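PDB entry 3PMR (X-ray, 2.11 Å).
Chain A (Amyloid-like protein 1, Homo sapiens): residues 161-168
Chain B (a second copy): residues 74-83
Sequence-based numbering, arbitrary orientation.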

# COMPACT_ATOMS: atom_id res chain seq x y z
N LYS A 161 -12.05 9.93 -9.12
CA LYS A 161 -11.14 11.05 -9.29
C LYS A 161 -10.14 10.90 -10.44
O LYS A 161 -9.39 11.83 -10.75
CB LYS A 161 -10.36 11.29 -8.00
CG LYS A 161 -11.24 11.65 -6.82
N ALA A 162 -10.12 9.72 -11.06
CA ALA A 162 -9.21 9.49 -12.17
C ALA A 162 -9.58 10.35 -13.38
O ALA A 162 -8.70 10.91 -14.04
CB ALA A 162 -9.22 8.01 -12.55
N GLN A 163 -10.87 10.47 -13.66
CA GLN A 163 -11.36 11.25 -14.79
C GLN A 163 -10.85 12.70 -14.82
O GLN A 163 -10.67 13.28 -15.90
CB GLN A 163 -12.89 11.25 -14.82
CG GLN A 163 -13.49 12.33 -15.71
CD GLN A 163 -14.90 11.98 -16.19
OE1 GLN A 163 -15.66 11.33 -15.48
NE2 GLN A 163 -15.24 12.44 -17.39
N GLN A 164 -10.62 13.28 -13.65
CA GLN A 164 -10.14 14.65 -13.58
C GLN A 164 -8.65 14.80 -13.88
O GLN A 164 -8.14 15.90 -14.02
CB GLN A 164 -10.45 15.24 -12.20
CG GLN A 164 -11.93 15.38 -11.90
N MET A 165 -7.95 13.67 -13.96
CA MET A 165 -6.51 13.67 -14.22
C MET A 165 -6.13 13.49 -15.69
O MET A 165 -5.00 13.77 -16.07
CB MET A 165 -5.84 12.54 -13.46
CG MET A 165 -5.85 12.66 -11.96
SD MET A 165 -5.22 11.15 -11.25
CE MET A 165 -3.64 11.15 -12.00
N ARG A 166 -7.07 13.00 -16.49
CA ARG A 166 -6.81 12.72 -17.90
C ARG A 166 -6.02 13.79 -18.66
O ARG A 166 -4.99 13.49 -19.25
CB ARG A 166 -8.13 12.44 -18.63
CG ARG A 166 -8.87 11.22 -18.10
CD ARG A 166 -10.19 11.01 -18.84
NE ARG A 166 -11.01 10.01 -18.17
CZ ARG A 166 -12.31 9.83 -18.41
NH1 ARG A 166 -12.92 10.58 -19.32
NH2 ARG A 166 -12.99 8.92 -17.73
N PHE A 167 -6.52 15.02 -18.64
CA PHE A 167 -5.89 16.12 -19.34
C PHE A 167 -4.51 16.47 -18.81
O PHE A 167 -3.60 16.75 -19.59
CB PHE A 167 -6.80 17.35 -19.32
CG PHE A 167 -7.88 17.31 -20.36
CD1 PHE A 167 -7.56 17.38 -21.72
CD2 PHE A 167 -9.22 17.18 -20.00
CE1 PHE A 167 -8.55 17.30 -22.69
CE2 PHE A 167 -10.22 17.10 -20.97
CZ PHE A 167 -9.89 17.16 -22.32
N GLN A 168 -4.34 16.44 -17.49
CA GLN A 168 -3.05 16.74 -16.88
C GLN A 168 -2.00 15.70 -17.25
O GLN A 168 -0.85 16.05 -17.54
CB GLN A 168 -3.19 16.82 -15.36
CG GLN A 168 -4.13 17.89 -14.86
CD GLN A 168 -4.23 17.92 -13.34
OE1 GLN A 168 -3.73 18.83 -12.68
NE2 GLN A 168 -4.88 16.90 -12.77
N PHE B 74 -11.34 9.56 -27.27
CA PHE B 74 -10.29 9.27 -26.30
C PHE B 74 -10.77 9.30 -24.85
O PHE B 74 -10.30 8.51 -24.03
CB PHE B 74 -9.08 10.21 -26.53
CG PHE B 74 -8.30 9.86 -27.77
CD1 PHE B 74 -7.53 8.70 -27.81
CD2 PHE B 74 -8.43 10.62 -28.94
CE1 PHE B 74 -6.92 8.30 -28.99
CE2 PHE B 74 -7.82 10.22 -30.13
CZ PHE B 74 -7.05 9.06 -30.15
N GLN B 75 -11.70 10.20 -24.54
CA GLN B 75 -12.24 10.28 -23.19
C GLN B 75 -12.91 8.97 -22.88
O GLN B 75 -12.83 8.44 -21.77
CB GLN B 75 -13.28 11.39 -23.06
CG GLN B 75 -12.71 12.81 -23.14
CD GLN B 75 -11.69 13.10 -22.03
OE1 GLN B 75 -11.88 12.66 -20.90
NE2 GLN B 75 -10.63 13.85 -22.35
N SER B 76 -13.61 8.45 -23.88
CA SER B 76 -14.30 7.20 -23.72
C SER B 76 -13.37 6.03 -23.55
O SER B 76 -13.66 5.12 -22.76
CB SER B 76 -15.21 6.92 -24.89
OG SER B 76 -15.75 5.63 -24.74
N ILE B 77 -12.29 6.00 -24.31
CA ILE B 77 -11.34 4.90 -24.20
C ILE B 77 -10.71 4.93 -22.81
O ILE B 77 -10.50 3.88 -22.20
CB ILE B 77 -10.22 5.00 -25.25
CG1 ILE B 77 -10.77 4.65 -26.63
CG2 ILE B 77 -9.09 4.04 -24.90
CD1 ILE B 77 -9.73 4.77 -27.74
N LEU B 78 -10.41 6.12 -22.31
CA LEU B 78 -9.81 6.24 -20.99
C LEU B 78 -10.81 5.88 -19.89
O LEU B 78 -10.43 5.42 -18.82
CB LEU B 78 -9.28 7.66 -20.77
CG LEU B 78 -8.01 8.03 -21.55
CD1 LEU B 78 -7.74 9.53 -21.38
CD2 LEU B 78 -6.83 7.20 -21.08
N GLN B 79 -12.09 6.09 -20.17
CA GLN B 79 -13.15 5.75 -19.22
C GLN B 79 -13.16 4.23 -19.07
O GLN B 79 -13.18 3.69 -17.97
CB GLN B 79 -14.51 6.21 -19.75
CG GLN B 79 -15.69 5.73 -18.93
CD GLN B 79 -16.15 6.76 -17.94
OE1 GLN B 79 -16.82 7.73 -18.30
NE2 GLN B 79 -15.79 6.57 -16.67
N THR B 80 -13.14 3.55 -20.21
CA THR B 80 -13.14 2.09 -20.25
C THR B 80 -11.89 1.53 -19.56
O THR B 80 -11.97 0.56 -18.81
CB THR B 80 -13.17 1.57 -21.71
OG1 THR B 80 -14.37 2.02 -22.34
CG2 THR B 80 -13.12 0.06 -21.74
N LEU B 81 -10.75 2.16 -19.80
CA LEU B 81 -9.50 1.69 -19.19
C LEU B 81 -9.50 1.91 -17.67
O LEU B 81 -9.03 1.07 -16.91
CB LEU B 81 -8.31 2.41 -19.84
CG LEU B 81 -6.91 1.90 -19.51
CD1 LEU B 81 -5.93 2.44 -20.56
CD2 LEU B 81 -6.51 2.34 -18.12
N GLU B 82 -10.02 3.05 -17.24
CA GLU B 82 -10.09 3.33 -15.81
C GLU B 82 -10.96 2.29 -15.11
O GLU B 82 -10.64 1.86 -14.00
CB GLU B 82 -10.65 4.75 -15.58
CG GLU B 82 -9.63 5.88 -15.83
CD GLU B 82 -10.30 7.23 -16.08
OE1 GLU B 82 -11.50 7.36 -15.79
OE2 GLU B 82 -9.61 8.15 -16.57
N GLU B 83 -12.05 1.88 -15.76
CA GLU B 83 -12.98 0.90 -15.20
C GLU B 83 -12.34 -0.47 -15.09
O GLU B 83 -12.56 -1.19 -14.11
CB GLU B 83 -14.25 0.83 -16.05
CG GLU B 83 -15.12 2.08 -15.93
CD GLU B 83 -16.25 2.13 -16.95
OE1 GLU B 83 -16.37 1.18 -17.76
OE2 GLU B 83 -17.01 3.11 -16.93
O HOH W 1 -15.81 10.26 -19.63

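The contact between the two copies of amyloid-like protein 1 is organised around one side chain, A:Arg166, whose CA-to-CB bond points toward the helix of chain B and which sits as a knob among B:Gln75, B:Leu78, B:Gln79 and B:Glu82. These four residues span two turns of one helix, so an extended arginine (chi1 m, chi2 and chi3 t) can reach all of them. At one end of the hole, B:Glu82 meets the guanidinium with both carboxylate oxygens: A:Arg166 NE donates to B:Glu82 OE2 at 2.8 Å and A:Arg166 NH2 donates to B:Glu82 OE1 at 2.9 Å. With N-H...acceptor angles of 166° and 174°, both hydrogen bonds are nearly straight, and together they make a two-pronged salt bridge in which OE2 lies at the guanidinium edge, near its plane. B:Glu82 OE2 is also hydrogen-bonded elsewhere in the structure.

At the other end, A:Arg166 NH1 donates to B:Gln75 OE1 at 2.8 Å and 166°. The same nitrogen gives a second hydrogen bond, to water 1 at 2.9 Å, and that water donates in turn to B:Gln79 OE1 at 3.0 Å, linking the arginine to a side chain it does not hydrogen-bond directly. All three guanidinium nitrogens therefore have acceptors within this contact. The backbone oxygen of B:Gln75 comes within 3.3 Å of A:Arg166 NH1, but the angle is too poor for a hydrogen bond; this oxygen lies over one face of the guanidinium and accepts instead from B:Gln79 N, at 2.9 Å, within its own helix. B:Leu78 CB and B:Gln79 N lie over that same face, so one face of the charged group rests against the helix, while NE, NH1 and NH2 bond to side chains of that helix and to water 1; NH1 has two acceptors here, NE and NH2 one each.

Van der Waals contacts accompany the polar ones. A:Arg166 CD touches B:Leu78 CD1 at 3.8 Å, and A:Ala162 CB, its CA-to-CB bond also directed toward chain B, lies 3.8 Å from B:Glu82 CD, so the methyl packs against the carboxylate that holds the arginine. A:Phe167 starts sideways, but its ring end comes nearer, bringing CZ to 3.4 Å from B:Gln75 NE2; the approach is oblique. B:Gln75 thus uses its amide oxygen for A:Arg166 while its amide nitrogen lies against the phenylalanine. A:Gln163 makes a lesser contact, its backbone N 3.8 Å and its CB 4.2 Å from B:Glu82 OE1. The stretches bury 392 Å² between them, and A:Arg166 contributes the largest single share.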